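Local coordinates for protein EreC (Klebsiella pneumoniae, PDB 6XCQ) that probably hydrolyses the lactone ring of macrolide antibiotics such as erythromycin, and so confers resistance to them, at residues 34-37 with 38-41; 83-87 with 88-92; 136-139 with 140-144. The protein carries 1 engineered substitution. All coordinates share one frame; numbering follows the deposited sequence. Where two conformers were deposited one is given.

Contact 1 of 3, residues 34-37 with 38-41; sequences RTTR and TLLQ
Thr-36 and Leu-39 meet in a local contact where the chain leaves edge strand 33-36 and folds into a type I beta turn, residues 38-41. The turn is closed by Gln-41 N bonding Thr-38 O at 2.9 Å. Thr-36 meets the base of the leucine with both branches. Its CG2 lies 3.7 Å from Leu-39 CB, and its OG1 lies 3.4 Å from that same Leu-39 CB. The hydroxyl reaches this place because OG1 stands anti to the backbone N (chi1 167°). A water spans the start of the turn. It donates to Arg-37 O at 2.7 Å and accepts from Leu-40 N at 2.7 Å. The extended chain of Arg-37 carries its guanidinium over Thr-35, whose CG2 sits 3.4 Å above the guanidinium plane, toward the rim. The polar groups are held mainly by residues farther along. Glu-49 accepts from Arg-37 N and is hydrogen-bonded to the hydroxyls of Thr-36 and Thr-38, while Arg-37 NH1 forms a salt bridge with Asp-391. Thr-36 pairs by backbone bonds with Ser-392 of the antiparallel strand 392-396. Leu-39 packs inward against Val-425 and Val-427 of strand 423-427 and Ala-78 of helix 73-90.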
ATOM      1  N   ARG A  34      22.236 -14.640  -0.049  0.57 19.79           N
ATOM      2  CA  ARG A  34      22.653 -14.739  -1.440  0.57 19.38           C
ATOM      3  C   ARG A  34      22.967 -13.346  -1.971  0.57 22.32           C
ATOM      4  O   ARG A  34      22.172 -12.423  -1.793  0.57 21.11           O
ATOM      5  CB  ARG A  34      21.565 -15.407  -2.287  0.57 24.55           C
ATOM      6  CG  ARG A  34      21.892 -15.508  -3.771  0.57 25.90           C
ATOM      7  CD  ARG A  34      23.053 -16.462  -4.021  0.57 26.22           C
ATOM      8  NE  ARG A  34      22.958 -17.078  -5.342  0.57 30.24           N
ATOM      9  CZ  ARG A  34      23.510 -16.580  -6.446  0.57 28.08           C
ATOM     10  NH1 ARG A  34      24.213 -15.455  -6.390  0.57 20.81           N
ATOM     11  NH2 ARG A  34      23.361 -17.211  -7.604  0.57 27.71           N
ATOM     12  N   THR A  35      24.121 -13.196  -2.613  1.00 18.93           N
ATOM     13  CA  THR A  35      24.426 -11.957  -3.316  1.00 20.50           C
ATOM     14  C   THR A  35      23.692 -11.965  -4.649  1.00 22.69           C
ATOM     15  O   THR A  35      23.737 -12.956  -5.384  1.00 25.47           O
ATOM     16  CB  THR A  35      25.936 -11.825  -3.547  1.00 25.10           C
ATOM     17  OG1 THR A  35      26.604 -11.656  -2.295  1.00 24.06           O
ATOM     18  CG2 THR A  35      26.253 -10.634  -4.435  1.00 26.16           C
ATOM     19  N   THR A  36      22.972 -10.889  -4.956  1.00 17.56           N
ATOM     20  CA  THR A  36      22.252 -10.822  -6.226  1.00 16.88           C
ATOM     21  C   THR A  36      22.806  -9.662  -7.035  1.00 20.92           C
ATOM     22  O   THR A  36      22.617  -8.494  -6.674  1.00 21.11           O
ATOM     23  CB  THR A  36      20.741 -10.695  -6.035  1.00 22.97           C
ATOM     24  OG1 THR A  36      20.149 -10.329  -7.289  1.00 31.65           O
ATOM     25  CG2 THR A  36      20.383  -9.668  -4.969  1.00 16.80           C
ATOM     26  N   ARG A  37      23.489  -9.989  -8.129  1.00 14.78           N
ATOM     27  CA  ARG A  37      24.061  -8.961  -8.989  1.00 13.87           C
ATOM     28  C   ARG A  37      23.072  -8.426 -10.020  1.00 17.33           C
ATOM     29  O   ARG A  37      23.303  -7.349 -10.579  1.00 19.56           O
ATOM     30  CB  ARG A  37      25.317  -9.517  -9.667  1.00 22.44           C
ATOM     31  CG  ARG A  37      26.193 -10.197  -8.623  1.00 28.41           C
ATOM     32  CD  ARG A  37      27.636 -10.346  -8.982  1.00 31.23           C
ATOM     33  NE  ARG A  37      28.264 -11.189  -7.969  1.00 27.40           N
ATOM     34  CZ  ARG A  37      28.810 -10.735  -6.841  1.00 35.38           C
ATOM     35  NH1 ARG A  37      28.846  -9.427  -6.579  1.00 23.44           N
ATOM     36  NH2 ARG A  37      29.344 -11.590  -5.982  1.00 34.06           N
ATOM     37  N   THR A  38      21.971  -9.122 -10.266  1.00 17.72           N
ATOM     38  CA  THR A  38      21.036  -8.688 -11.293  1.00 13.68           C
ATOM     39  C   THR A  38      19.776  -8.042 -10.720  1.00 22.89           C
ATOM     40  O   THR A  38      18.909  -7.626 -11.497  1.00 19.21           O
ATOM     41  CB  THR A  38      20.665  -9.866 -12.212  1.00 19.57           C
ATOM     42  OG1 THR A  38      19.862 -10.827 -11.512  1.00 19.83           O
ATOM     43  CG2 THR A  38      21.937 -10.551 -12.734  1.00 20.59           C
ATOM     44  N   LEU A  39      19.673  -7.901  -9.391  1.00 13.92           N
ATOM     45  CA  LEU A  39      18.419  -7.443  -8.787  1.00 13.22           C
ATOM     46  C   LEU A  39      17.984  -6.088  -9.336  1.00 20.51           C
ATOM     47  O   LEU A  39      16.789  -5.853  -9.550  1.00 19.82           O
ATOM     48  CB  LEU A  39      18.554  -7.365  -7.270  1.00 19.45           C
ATOM     49  CG  LEU A  39      17.341  -6.802  -6.511  1.00 16.23           C
ATOM     50  CD1 LEU A  39      16.203  -7.809  -6.473  1.00 14.40           C
ATOM     51  CD2 LEU A  39      17.721  -6.380  -5.097  1.00 15.19           C
ATOM     52  N   LEU A  40      18.932  -5.185  -9.580  1.00 16.26           N
ATOM     53  CA  LEU A  40      18.572  -3.852 -10.037  1.00 20.91           C
ATOM     54  C   LEU A  40      18.519  -3.754 -11.554  1.00 23.10           C
ATOM     55  O   LEU A  40      18.459  -2.645 -12.093  1.00 19.78           O
ATOM     56  CB  LEU A  40      19.545  -2.820  -9.464  1.00 14.39           C
ATOM     57  CG  LEU A  40      19.625  -2.844  -7.933  1.00 19.58           C
ATOM     58  CD1 LEU A  40      20.713  -1.907  -7.440  1.00 18.35           C
ATOM     59  CD2 LEU A  40      18.274  -2.522  -7.279  1.00 17.34           C
ATOM     60  N   GLN A  41      18.517  -4.884 -12.253  1.00 20.54           N
ATOM     61  CA  GLN A  41      18.469  -4.908 -13.713  1.00 22.43           C
ATOM     62  C   GLN A  41      17.358  -5.851 -14.152  1.00 20.50           C
ATOM     63  O   GLN A  41      17.618  -6.981 -14.587  1.00 19.50           O
ATOM     64  CB  GLN A  41      19.835  -5.294 -14.286  1.00 23.83           C
ATOM     65  CG  GLN A  41      20.941  -4.394 -13.728  1.00 25.77           C
ATOM     66  CD  GLN A  41      22.267  -4.585 -14.419  1.00 40.82           C
ATOM     67  OE1 GLN A  41      22.313  -4.871 -15.612  1.00 31.73           O
ATOM     68  NE2 GLN A  41      23.360  -4.426 -13.671  1.00 36.66           N
TER
HETATM   69  O   HOH W   1      21.666  -5.372  -9.796  1.00 23.07           O

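Contact 2 of 3, residues 83-87 with 88-92; sequences IRYLV and ERHDF
The backbone from Arg-84 to His-90 forms the last turns of helix 73-90, with Glu-88 N bonding Arg-84 O at 2.8 Å, before the chain leaves the helix at Asp-91. This is a helix C-terminus ended by a residue in the left-handed region, here a non-glycine one (phi 64°). Leu-86 O takes two bonds at this end, one from His-90 N and one from Phe-92 N at 3.1 Å, from opposite faces of its carbonyl plane. The change of course at Asp-91 sets the Phe-92 ring beside Leu-86, with Phe-92 CD1 3.9 Å from Leu-86 CB. Val-87 CG2 touches Phe-92 O.

On another side of the helix, Arg-84 and Glu-88 form a salt bridge one turn apart. Arg-84 bends at chi3 and offers the NE side of its guanidinium. NE donates to Glu-88 OE2 at 2.9 Å, almost in the guanidinium plane but from above the carboxylate plane. NH2 donates to OE1 on its syn lone pair. Tyr-142 OH also bonds OE2, and Arg-84 NH1 binds Pro-42 O.

Tyr-85 and His-90 form an offset edge-to-face pair, planes 72° apart, with the histidine edge toward the tyrosine face. Tyr-85 OH is hydrogen-bonded to Thr-54 OG1 as well as to the histidine. His-90 NE2 donates to Tyr-85 OH at 2.9 Å, the oxygen lying 19° out of the imidazole plane.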
ATOM      1  N   ILE A  83       8.815  -8.807  -9.105  1.00 12.55           N
ATOM      2  CA  ILE A  83       7.561  -9.059  -9.817  1.00 17.86           C
ATOM      3  C   ILE A  83       7.803 -10.061 -10.945  1.00 20.77           C
ATOM      4  O   ILE A  83       7.081 -11.056 -11.079  1.00 17.39           O
ATOM      5  CB  ILE A  83       6.963  -7.733 -10.333  1.00 16.92           C
ATOM      6  CG1 ILE A  83       6.432  -6.908  -9.162  1.00 19.03           C
ATOM      7  CG2 ILE A  83       5.833  -7.977 -11.326  1.00 15.38           C
ATOM      8  CD1 ILE A  83       6.191  -5.430  -9.494  1.00 14.13           C
ATOM      9  N   ARG A  84       8.868  -9.851 -11.731  1.00 20.02           N
ATOM     10  CA  ARG A  84       9.225 -10.814 -12.775  1.00 25.19           C
ATOM     11  C   ARG A  84       9.369 -12.223 -12.210  1.00 31.53           C
ATOM     12  O   ARG A  84       8.831 -13.186 -12.766  1.00 22.66           O
ATOM     13  CB  ARG A  84      10.524 -10.391 -13.467  1.00 23.73           C
ATOM     14  CG  ARG A  84      10.335  -9.416 -14.613  1.00 28.09           C
ATOM     15  CD  ARG A  84      11.533  -9.451 -15.542  1.00 22.94           C
ATOM     16  NE  ARG A  84      11.547 -10.695 -16.302  1.00 24.86           N
ATOM     17  CZ  ARG A  84      12.611 -11.184 -16.924  1.00 27.63           C
ATOM     18  NH1 ARG A  84      13.773 -10.536 -16.873  1.00 20.90           N
ATOM     19  NH2 ARG A  84      12.513 -12.330 -17.589  1.00 23.11           N
ATOM     20  N   TYR A  85      10.088 -12.363 -11.095  1.00 21.36           N
ATOM     21  CA  TYR A  85      10.280 -13.683 -10.500  1.00 21.12           C
ATOM     22  C   TYR A  85       8.956 -14.302 -10.055  1.00 22.98           C
ATOM     23  O   TYR A  85       8.694 -15.485 -10.305  1.00 24.34           O
ATOM     24  CB  TYR A  85      11.245 -13.573  -9.322  1.00 27.57           C
ATOM     25  CG  TYR A  85      11.258 -14.784  -8.430  1.00 24.90           C
ATOM     26  CD1 TYR A  85      11.861 -15.966  -8.840  1.00 27.14           C
ATOM     27  CD2 TYR A  85      10.685 -14.741  -7.170  1.00 29.16           C
ATOM     28  CE1 TYR A  85      11.893 -17.074  -8.014  1.00 25.96           C
ATOM     29  CE2 TYR A  85      10.704 -15.837  -6.341  1.00 32.49           C
ATOM     30  CZ  TYR A  85      11.311 -17.001  -6.765  1.00 33.72           C
ATOM     31  OH  TYR A  85      11.327 -18.089  -5.925  1.00 35.27           O
ATOM     32  N   LEU A  86       8.115 -13.526  -9.373  1.00 20.43           N
ATOM     33  CA  LEU A  86       6.868 -14.080  -8.854  1.00 18.89           C
ATOM     34  C   LEU A  86       5.896 -14.389  -9.984  1.00 19.28           C
ATOM     35  O   LEU A  86       5.192 -15.409  -9.951  1.00 21.01           O
ATOM     36  CB  LEU A  86       6.238 -13.111  -7.855  1.00 18.46           C
ATOM     37  CG  LEU A  86       7.014 -12.931  -6.551  1.00 22.21           C
ATOM     38  CD1 LEU A  86       6.478 -11.738  -5.740  1.00 15.84           C
ATOM     39  CD2 LEU A  86       6.965 -14.221  -5.768  1.00 18.79           C
ATOM     40  N   VAL A  87       5.855 -13.533 -11.001  1.00 16.13           N
ATOM     41  CA  VAL A  87       4.951 -13.758 -12.122  1.00 20.87           C
ATOM     42  C   VAL A  87       5.441 -14.922 -12.971  1.00 26.71           C
ATOM     43  O   VAL A  87       4.701 -15.880 -13.228  1.00 28.38           O
ATOM     44  CB  VAL A  87       4.795 -12.476 -12.957  1.00 22.61           C
ATOM     45  CG1 VAL A  87       4.153 -12.805 -14.311  1.00 26.64           C
ATOM     46  CG2 VAL A  87       3.957 -11.472 -12.203  1.00 21.81           C
ATOM     47  N   GLU A  88       6.701 -14.875 -13.393  1.00 21.25           N
ATOM     48  CA  GLU A  88       7.163 -15.837 -14.386  1.00 22.56           C
ATOM     49  C   GLU A  88       7.523 -17.187 -13.798  1.00 20.86           C
ATOM     50  O   GLU A  88       7.515 -18.184 -14.530  1.00 28.33           O
ATOM     51  CB  GLU A  88       8.351 -15.279 -15.153  1.00 24.33           C
ATOM     52  CG  GLU A  88       8.005 -14.045 -15.915  1.00 27.25           C
ATOM     53  CD  GLU A  88       9.209 -13.484 -16.609  1.00 29.49           C
ATOM     54  OE1 GLU A  88      10.192 -14.237 -16.736  1.00 29.74           O
ATOM     55  OE2 GLU A  88       9.183 -12.302 -16.999  1.00 29.88           O
ATOM     56  N   ARG A  89       7.821 -17.264 -12.504  1.00 21.79           N
ATOM     57  CA  ARG A  89       8.232 -18.537 -11.937  1.00 25.67           C
ATOM     58  C   ARG A  89       7.255 -19.107 -10.929  1.00 34.22           C
ATOM     59  O   ARG A  89       7.319 -20.308 -10.655  1.00 26.59           O
ATOM     60  CB  ARG A  89       9.617 -18.416 -11.286  1.00 28.41           C
ATOM     61  CG  ARG A  89      10.712 -18.188 -12.305  1.00 34.24           C
ATOM     62  CD  ARG A  89      10.890 -19.410 -13.218  1.00 43.31           C
ATOM     63  NE  ARG A  89      12.074 -19.282 -14.067  1.00 50.76           N
ATOM     64  CZ  ARG A  89      13.310 -19.581 -13.680  1.00 49.21           C
ATOM     65  NH1 ARG A  89      13.534 -20.051 -12.456  1.00 56.93           N
ATOM     66  NH2 ARG A  89      14.323 -19.422 -14.522  1.00 56.01           N
ATOM     67  N   HIS A  90       6.343 -18.294 -10.394  1.00 25.80           N
ATOM     68  CA  HIS A  90       5.351 -18.782  -9.449  1.00 26.35           C
ATOM     69  C   HIS A  90       3.932 -18.372  -9.825  1.00 18.78           C
ATOM     70  O   HIS A  90       3.010 -18.562  -9.019  1.00 26.03           O
ATOM     71  CB  HIS A  90       5.700 -18.313  -8.030  1.00 21.78           C
ATOM     72  CG  HIS A  90       6.952 -18.932  -7.489  1.00 29.93           C
ATOM     73  ND1 HIS A  90       6.972 -20.188  -6.923  1.00 25.73           N
ATOM     74  CD2 HIS A  90       8.228 -18.475  -7.432  1.00 28.91           C
ATOM     75  CE1 HIS A  90       8.204 -20.480  -6.545  1.00 37.38           C
ATOM     76  NE2 HIS A  90       8.985 -19.455  -6.837  1.00 30.04           N
ATOM     77  N   ASP A  91       3.731 -17.806 -11.020  1.00 24.06           N
ATOM     78  CA  ASP A  91       2.391 -17.587 -11.589  1.00 21.30           C
ATOM     79  C   ASP A  91       1.537 -16.611 -10.781  1.00 28.27           C
ATOM     80  O   ASP A  91       0.306 -16.739 -10.741  1.00 25.07           O
ATOM     81  CB  ASP A  91       1.644 -18.913 -11.751  1.00 34.41           C
ATOM     82  CG  ASP A  91       1.896 -19.557 -13.093  1.00 54.05           C
ATOM     83  OD1 ASP A  91       1.472 -18.977 -14.116  1.00 54.12           O
ATOM     84  OD2 ASP A  91       2.528 -20.634 -13.117  1.00 57.54           O
ATOM     85  N   PHE A  92       2.154 -15.627 -10.131  1.00 23.82           N
ATOM     86  CA  PHE A  92       1.361 -14.567  -9.524  1.00 17.19           C
ATOM     87  C   PHE A  92       0.667 -13.764 -10.617  1.00 17.65           C
ATOM     88  O   PHE A  92       1.206 -13.579 -11.709  1.00 21.84           O
ATOM     89  CB  PHE A  92       2.245 -13.686  -8.636  1.00 15.79           C
ATOM     90  CG  PHE A  92       2.391 -14.242  -7.264  1.00 17.55           C
ATOM     91  CD1 PHE A  92       3.133 -15.394  -7.059  1.00 18.07           C
ATOM     92  CD2 PHE A  92       1.709 -13.686  -6.198  1.00 16.17           C
ATOM     93  CE1 PHE A  92       3.242 -15.953  -5.790  1.00 17.01           C
ATOM     94  CE2 PHE A  92       1.810 -14.239  -4.936  1.00 14.73           C
ATOM     95  CZ  PHE A  92       2.581 -15.365  -4.734  1.00 20.91           C
TER

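Contact 3 of 3, residues 136-139 with 140-144; sequences LIWI and KSYLR
Trp-138 and Tyr-142 carry the tight part of this contact, one turn apart on helix 126-146. Both have CG anti to the backbone N (chi1 172° and 173°), which sends the two side chains the same way along one flank of the helix. Tyr-142 CB stands over one face of the indole in a CH-pi contact, 3.9 Å from the centroid of the Trp-138 six-membered ring. The ring planes are nearly parallel, 10° apart, but slid so far that they barely overlap. Trp-138 CZ2 reaches Tyr-142 CG at 3.8 Å, and CH2 lies over the phenol face near its rim. In the backbone of the same turn, Tyr-142 N donates to Trp-138 O at 2.8 Å, nearly straight.

Ile-139 and Leu-143 form a second close pair, also lying side by side. Ile-139 CG2 meets Leu-143 CD1 at 3.7 Å. Leu-143 N bonds Ile-139 O at 2.8 Å.

The side that carries Ile-137, Ser-141 and Arg-144 is looser. Ile-137 and Arg-144 are exposed, and the helical bond from Ser-141 N to Ile-137 O is weak, at 3.4 Å. Ser-141 OG lies 3.3 Å from the same Ile-137 O.

The helix packs against two others. Trp-138 rests on Ala-80 of helix 73-90, with its NE1 bonded to Gln-43 OE1 from the chain before that helix. Tyr-142 follows it onto Val-87. Leu-136 and Ile-139 lean instead on helix 101-112, through Leu-107 and Leu-111. The extended Lys-140 also lies on Leu-111, and its NZ bonds Ser-113 OG just beyond that helix.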
ATOM      1  N   LEU A 136       4.885   1.434 -12.428  1.00 12.68           N
ATOM      2  CA  LEU A 136       3.706   1.318 -13.292  1.00 17.89           C
ATOM      3  C   LEU A 136       4.079   1.454 -14.765  1.00 18.57           C
ATOM      4  O   LEU A 136       3.590   0.690 -15.610  1.00 15.41           O
ATOM      5  CB  LEU A 136       2.670   2.376 -12.908  1.00 17.65           C
ATOM      6  CG  LEU A 136       1.876   2.074 -11.645  1.00 17.01           C
ATOM      7  CD1 LEU A 136       1.148   3.339 -11.172  1.00 15.19           C
ATOM      8  CD2 LEU A 136       0.905   0.966 -11.942  1.00 18.20           C
ATOM      9  N   ILE A 137       4.950   2.415 -15.086  1.00 17.28           N
ATOM     10  CA  ILE A 137       5.418   2.580 -16.461  1.00 15.94           C
ATOM     11  C   ILE A 137       6.151   1.330 -16.921  1.00 22.49           C
ATOM     12  O   ILE A 137       5.970   0.863 -18.053  1.00 23.35           O
ATOM     13  CB  ILE A 137       6.310   3.829 -16.589  1.00 17.58           C
ATOM     14  CG1 ILE A 137       5.526   5.101 -16.280  1.00 13.90           C
ATOM     15  CG2 ILE A 137       6.917   3.916 -17.993  1.00 16.48           C
ATOM     16  CD1 ILE A 137       6.457   6.292 -15.948  1.00 16.27           C
ATOM     17  N   TRP A 138       6.978   0.755 -16.044  1.00 20.87           N
ATOM     18  CA  TRP A 138       7.651  -0.492 -16.386  1.00 18.84           C
ATOM     19  C   TRP A 138       6.649  -1.631 -16.583  1.00 19.30           C
ATOM     20  O   TRP A 138       6.732  -2.381 -17.562  1.00 20.64           O
ATOM     21  CB  TRP A 138       8.681  -0.854 -15.308  1.00 14.26           C
ATOM     22  CG  TRP A 138       9.231  -2.209 -15.553  1.00 17.83           C
ATOM     23  CD1 TRP A 138      10.241  -2.543 -16.412  1.00 24.83           C
ATOM     24  CD2 TRP A 138       8.780  -3.429 -14.969  1.00 18.57           C
ATOM     25  NE1 TRP A 138      10.451  -3.903 -16.387  1.00 20.80           N
ATOM     26  CE2 TRP A 138       9.569  -4.468 -15.506  1.00 18.56           C
ATOM     27  CE3 TRP A 138       7.784  -3.748 -14.040  1.00 17.17           C
ATOM     28  CZ2 TRP A 138       9.387  -5.793 -15.151  1.00 26.75           C
ATOM     29  CZ3 TRP A 138       7.618  -5.058 -13.684  1.00 14.63           C
ATOM     30  CH2 TRP A 138       8.413  -6.070 -14.236  1.00 16.48           C
ATOM     31  N   ILE A 139       5.685  -1.767 -15.666  1.00 17.70           N
ATOM     32  CA  ILE A 139       4.702  -2.851 -15.747  1.00 23.53           C
ATOM     33  C   ILE A 139       3.997  -2.841 -17.102  1.00 29.06           C
ATOM     34  O   ILE A 139       3.829  -3.885 -17.747  1.00 19.21           O
ATOM     35  CB  ILE A 139       3.682  -2.738 -14.601  1.00 17.18           C
ATOM     36  CG1 ILE A 139       4.231  -3.318 -13.299  1.00 32.95           C
ATOM     37  CG2 ILE A 139       2.377  -3.443 -14.967  1.00 32.71           C
ATOM     38  CD1 ILE A 139       3.292  -3.086 -12.115  1.00 21.15           C
ATOM     39  N   LYS A 140       3.572  -1.660 -17.548  1.00 19.14           N
ATOM     40  CA  LYS A 140       2.851  -1.574 -18.816  1.00 25.13           C
ATOM     41  C   LYS A 140       3.707  -2.089 -19.970  1.00 25.51           C
ATOM     42  O   LYS A 140       3.237  -2.874 -20.798  1.00 23.87           O
ATOM     43  CB  LYS A 140       2.400  -0.134 -19.067  1.00 18.07           C
ATOM     44  CG  LYS A 140       1.675   0.085 -20.395  1.00 25.21           C
ATOM     45  CD  LYS A 140       1.144   1.512 -20.518  1.00 21.20           C
ATOM     46  CE  LYS A 140       0.283   1.706 -21.810  1.00 22.36           C
ATOM     47  NZ  LYS A 140      -0.321   3.079 -21.832  1.00 22.20           N
ATOM     48  N   SER A 141       4.976  -1.672 -20.033  1.00 23.23           N
ATOM     49  CA  SER A 141       5.863  -2.186 -21.075  1.00 22.57           C
ATOM     50  C   SER A 141       6.042  -3.685 -20.938  1.00 25.15           C
ATOM     51  O   SER A 141       5.872  -4.440 -21.907  1.00 26.85           O
ATOM     52  CB  SER A 141       7.219  -1.480 -21.017  1.00 27.11           C
ATOM     53  OG  SER A 141       7.062  -0.074 -20.992  1.00 43.48           O
ATOM     54  N   TYR A 142       6.389  -4.130 -19.731  1.00 23.24           N
ATOM     55  CA  TYR A 142       6.556  -5.554 -19.447  1.00 26.01           C
ATOM     56  C   TYR A 142       5.354  -6.376 -19.913  1.00 20.32           C
ATOM     57  O   TYR A 142       5.508  -7.423 -20.553  1.00 22.87           O
ATOM     58  CB  TYR A 142       6.787  -5.748 -17.948  1.00 22.12           C
ATOM     59  CG  TYR A 142       6.795  -7.193 -17.514  1.00 21.28           C
ATOM     60  CD1 TYR A 142       7.797  -8.062 -17.937  1.00 25.60           C
ATOM     61  CD2 TYR A 142       5.819  -7.682 -16.660  1.00 24.50           C
ATOM     62  CE1 TYR A 142       7.815  -9.383 -17.535  1.00 24.40           C
ATOM     63  CE2 TYR A 142       5.822  -9.007 -16.253  1.00 26.99           C
ATOM     64  CZ  TYR A 142       6.824  -9.848 -16.695  1.00 22.35           C
ATOM     65  OH  TYR A 142       6.830 -11.155 -16.285  1.00 27.62           O
ATOM     66  N   LEU A 143       4.144  -5.931 -19.580  1.00 29.75           N
ATOM     67  CA  LEU A 143       2.960  -6.697 -19.972  1.00 28.16           C
ATOM     68  C   LEU A 143       2.787  -6.713 -21.488  1.00 27.85           C
ATOM     69  O   LEU A 143       2.525  -7.769 -22.076  1.00 31.72           O
ATOM     70  CB  LEU A 143       1.719  -6.129 -19.288  1.00 22.02           C
ATOM     71  CG  LEU A 143       1.742  -6.302 -17.769  1.00 23.00           C
ATOM     72  CD1 LEU A 143       0.489  -5.733 -17.140  1.00 28.40           C
ATOM     73  CD2 LEU A 143       1.943  -7.763 -17.384  1.00 21.46           C
ATOM     74  N   ARG A 144       2.955  -5.562 -22.143  1.00 29.02           N
ATOM     75  CA  ARG A 144       2.836  -5.519 -23.598  1.00 32.55           C
ATOM     76  C   ARG A 144       3.868  -6.419 -24.267  1.00 46.37           C
ATOM     77  O   ARG A 144       3.526  -7.251 -25.114  1.00 46.90           O
ATOM     78  CB  ARG A 144       2.987  -4.085 -24.097  1.00 34.47           C
ATOM     79  CG  ARG A 144       3.144  -3.997 -25.609  1.00 53.16           C
ATOM     80  CD  ARG A 144       3.192  -2.558 -26.111  1.00 49.04           C
ATOM     81  NE  ARG A 144       4.387  -1.846 -25.658  1.00 58.68           N
ATOM     82  CZ  ARG A 144       4.390  -0.907 -24.716  1.00 56.35           C
ATOM     83  NH1 ARG A 144       5.528  -0.312 -24.367  1.00 53.22           N
ATOM     84  NH2 ARG A 144       3.255  -0.554 -24.122  1.00 54.77           N
TER

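In the fold
Contacts 2 and 3 lie on neighbouring helices and touch; contact 1 touches neither, its nearest atoms being about 6 Å from contact 2. All three are partly buried, with both buried and exposed residues. Contact 1 sits farthest from the chain centre, about 24 Å against 19 Å for the centres of the others. It belongs to an edge strand and a turn, and relies on water and carboxylates. Contact 2 ends a helix and mixes charge, an aromatic pair and two backbone bonds to one carbonyl. Contact 3 lies within the second half of its helix and is mostly apolar. Arg-84 CG lies 3.8 Å from Trp-138 CZ2, so the foot of the salt-bridging arginine of contact 2 packs on the indole of contact 3.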